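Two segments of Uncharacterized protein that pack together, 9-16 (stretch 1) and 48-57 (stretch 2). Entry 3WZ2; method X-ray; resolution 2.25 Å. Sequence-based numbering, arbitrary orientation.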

# COMPACT_ATOMS: atom_id res chain seq x y z
N PRO B 9 -14.29 -6.27 -8.04
CA PRO B 9 -14.04 -5.27 -6.99
C PRO B 9 -15.26 -4.42 -6.63
O PRO B 9 -15.42 -4.06 -5.47
CB PRO B 9 -12.96 -4.36 -7.58
CG PRO B 9 -13.08 -4.53 -9.05
CD PRO B 9 -13.66 -5.90 -9.32
N VAL B 10 -16.09 -4.10 -7.62
CA VAL B 10 -17.38 -3.47 -7.35
C VAL B 10 -18.45 -4.22 -8.09
O VAL B 10 -18.31 -4.45 -9.26
CB VAL B 10 -17.38 -2.01 -7.80
CG1 VAL B 10 -18.77 -1.44 -7.78
CG2 VAL B 10 -16.48 -1.18 -6.91
N ASN B 11 -19.54 -4.58 -7.42
CA ASN B 11 -20.74 -5.09 -8.12
C ASN B 11 -21.93 -4.22 -7.90
O ASN B 11 -22.22 -3.87 -6.76
CB ASN B 11 -21.12 -6.51 -7.71
CG ASN B 11 -20.10 -7.52 -8.17
OD1 ASN B 11 -20.29 -8.14 -9.21
ND2 ASN B 11 -18.96 -7.61 -7.48
N LEU B 12 -22.66 -3.93 -8.96
CA LEU B 12 -23.95 -3.26 -8.81
C LEU B 12 -25.00 -4.29 -8.64
O LEU B 12 -25.21 -5.10 -9.52
CB LEU B 12 -24.31 -2.40 -10.03
CG LEU B 12 -24.33 -0.91 -10.04
CD1 LEU B 12 -23.19 -0.41 -9.18
CD2 LEU B 12 -24.25 -0.39 -11.46
N VAL B 13 -25.73 -4.23 -7.53
CA VAL B 13 -26.93 -5.02 -7.40
C VAL B 13 -28.09 -4.11 -7.71
O VAL B 13 -28.49 -3.30 -6.89
CB VAL B 13 -27.06 -5.65 -5.98
CG1 VAL B 13 -28.31 -6.53 -5.87
CG2 VAL B 13 -25.82 -6.48 -5.66
N LEU B 14 -28.63 -4.26 -8.90
CA LEU B 14 -29.56 -3.30 -9.43
C LEU B 14 -30.34 -3.94 -10.59
O LEU B 14 -29.74 -4.24 -11.62
CB LEU B 14 -28.78 -2.09 -9.93
CG LEU B 14 -29.62 -0.92 -10.39
CD1 LEU B 14 -30.52 -0.43 -9.27
CD2 LEU B 14 -28.73 0.21 -10.87
N PRO B 15 -31.67 -4.12 -10.43
CA PRO B 15 -32.42 -4.64 -11.57
C PRO B 15 -32.43 -3.66 -12.74
O PRO B 15 -32.29 -2.45 -12.55
CB PRO B 15 -33.83 -4.84 -11.02
CG PRO B 15 -33.91 -4.02 -9.80
CD PRO B 15 -32.52 -3.89 -9.25
N GLU B 16 -32.59 -4.21 -13.93
CA GLU B 16 -32.70 -3.44 -15.16
C GLU B 16 -33.96 -2.61 -15.17
O GLU B 16 -35.03 -3.08 -14.81
CB GLU B 16 -32.67 -4.36 -16.36
CG GLU B 16 -31.35 -5.10 -16.46
CD GLU B 16 -31.08 -5.75 -17.82
OE1 GLU B 16 -31.79 -5.45 -18.83
OE2 GLU B 16 -30.14 -6.57 -17.87
N LEU B 48 -36.25 1.48 -2.11
CA LEU B 48 -34.91 0.99 -2.25
C LEU B 48 -34.89 -0.18 -3.24
O LEU B 48 -35.54 -1.18 -3.01
CB LEU B 48 -34.42 0.52 -0.89
CG LEU B 48 -33.01 -0.06 -0.85
CD1 LEU B 48 -32.00 1.03 -1.12
CD2 LEU B 48 -32.74 -0.68 0.52
N ILE B 49 -34.16 -0.04 -4.35
CA ILE B 49 -34.16 -1.09 -5.38
C ILE B 49 -32.81 -1.79 -5.57
O ILE B 49 -32.75 -2.80 -6.25
CB ILE B 49 -34.70 -0.59 -6.74
CG1 ILE B 49 -33.86 0.58 -7.28
CG2 ILE B 49 -36.16 -0.21 -6.62
CD1 ILE B 49 -34.08 0.86 -8.76
N GLY B 50 -31.75 -1.25 -5.02
CA GLY B 50 -30.44 -1.84 -5.15
C GLY B 50 -29.36 -1.12 -4.40
O GLY B 50 -29.62 -0.18 -3.66
N TYR B 51 -28.12 -1.57 -4.60
CA TYR B 51 -27.00 -1.04 -3.86
C TYR B 51 -25.72 -1.35 -4.57
O TYR B 51 -25.68 -2.18 -5.48
CB TYR B 51 -26.99 -1.61 -2.43
CG TYR B 51 -26.99 -3.12 -2.35
CD1 TYR B 51 -28.14 -3.84 -2.62
CD2 TYR B 51 -25.85 -3.81 -2.00
CE1 TYR B 51 -28.16 -5.22 -2.54
CE2 TYR B 51 -25.85 -5.20 -1.91
CZ TYR B 51 -27.01 -5.90 -2.20
OH TYR B 51 -27.04 -7.29 -2.12
N VAL B 52 -24.66 -0.70 -4.14
CA VAL B 52 -23.32 -1.03 -4.54
C VAL B 52 -22.66 -1.92 -3.49
O VAL B 52 -22.73 -1.66 -2.28
CB VAL B 52 -22.47 0.21 -4.67
CG1 VAL B 52 -21.08 -0.14 -5.15
CG2 VAL B 52 -23.14 1.20 -5.59
N ASP B 53 -22.03 -2.97 -3.96
CA ASP B 53 -21.45 -3.98 -3.09
C ASP B 53 -19.97 -4.09 -3.42
O ASP B 53 -19.59 -4.34 -4.55
CB ASP B 53 -22.15 -5.33 -3.34
CG ASP B 53 -21.62 -6.43 -2.44
OD1 ASP B 53 -21.22 -6.16 -1.28
OD2 ASP B 53 -21.58 -7.57 -2.91
N SER B 54 -19.13 -3.90 -2.41
CA SER B 54 -17.69 -3.99 -2.56
C SER B 54 -17.04 -4.23 -1.23
O SER B 54 -17.42 -3.61 -0.22
CB SER B 54 -17.17 -2.67 -3.13
OG SER B 54 -15.75 -2.62 -3.20
N LEU B 55 -16.01 -5.06 -1.23
CA LEU B 55 -15.18 -5.26 -0.04
C LEU B 55 -14.51 -3.99 0.41
O LEU B 55 -14.04 -3.91 1.53
CB LEU B 55 -14.07 -6.28 -0.31
CG LEU B 55 -14.55 -7.68 -0.70
CD1 LEU B 55 -13.35 -8.49 -1.21
CD2 LEU B 55 -15.25 -8.38 0.47
N PHE B 56 -14.42 -3.00 -0.47
CA PHE B 56 -13.72 -1.77 -0.12
C PHE B 56 -14.63 -0.71 0.48
O PHE B 56 -14.17 0.35 0.90
CB PHE B 56 -12.94 -1.26 -1.34
CG PHE B 56 -11.95 -2.27 -1.87
CD1 PHE B 56 -12.26 -3.06 -2.96
CD2 PHE B 56 -10.73 -2.45 -1.24
CE1 PHE B 56 -11.36 -4.00 -3.43
CE2 PHE B 56 -9.83 -3.39 -1.70
CZ PHE B 56 -10.15 -4.17 -2.80
N ILE B 57 -15.93 -0.99 0.52
CA ILE B 57 -16.87 -0.15 1.27
C ILE B 57 -16.85 -0.61 2.72
O ILE B 57 -17.01 -1.78 2.99
CB ILE B 57 -18.29 -0.24 0.70
CG1 ILE B 57 -18.34 0.41 -0.68
CG2 ILE B 57 -19.30 0.43 1.63
CD1 ILE B 57 -19.57 0.06 -1.47

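Read from its first residue, stretch 2 begins as a strand that runs nearly antiparallel to the strand of stretch 1; the N-to-C directions of the two strands differ by 166°, and their axes come within 4.9 Å. Leu48 stays out of reach, so the contact opens at Ile49, whose CD1 lies 3.8 Å from Leu14 CD1. Its carbonyl receives no hydrogen bond from Pro15, which has no N-H to give; instead Ile49 O sits 3.2 Å from Pro15 CD, and the backbone ladder does not reach this pair.

At Gly50 the absence of a side chain has a visible reason. A CB placed there would point toward stretch 1 and fall 2.1 Å from Val13 O, a clash, and 3.1 Å from Leu14 CD1, which is tight. Without that atom, the extended glycine backbone comes close enough for Gly50 CA to make a CA-H...O contact with Val13 O at 3.0 Å.

That same carbonyl accepts the first ladder bond: Tyr51 N to Val13 O is 2.9 Å, and it is answered by Val13 N to Tyr51 O, also 2.9 Å. The side chains of this hydrogen-bonded pair share a face of the sheet. With chi1 in the p well, the tyrosine ring lies against the valine: Val13 CB stands 3.9 Å from the Tyr51 ring centroid and 21° off the ring normal, a CH-pi contact over the face, while Val13 CG1 reaches Tyr51 CE1 at 3.6 Å.

Val52 pairs with Leu12 without hydrogen bonds between them, and both side chains turn to the other face. There the valine divides its methyls between two neighbours: Val52 CG2 meets Leu12 CD1 at 3.9 Å, and Val52 CG1 meets Val10 CG1 at 3.7 Å.

Asp53 restores the hydrogen-bonded pattern with Asn11, its side chain back on the Tyr51 face. Asn11 N to Asp53 O is 2.9 Å and almost linear at 178°; Asp53 N to Asn11 O, likewise 2.9 Å, is more bent at 158°. The polar side chains of this pair add no hydrogen bond to each other, so the backbone does the joining.

At Ser54 a side chain takes over the pairing. Ser54 OG donates to Pro9 O at 2.7 Å and accepts from Phe56 N at 3.1 Å, tying stretch 1 to the type I turn that runs from Ser54 to Ile57. Ile57 N to Ser54 O, 3.1 Å, closes that turn. Phe56 then brings its ring edge near Pro9, with Phe56 CD1 4.2 Å from Pro9 O, a looser finish than the ladder before it.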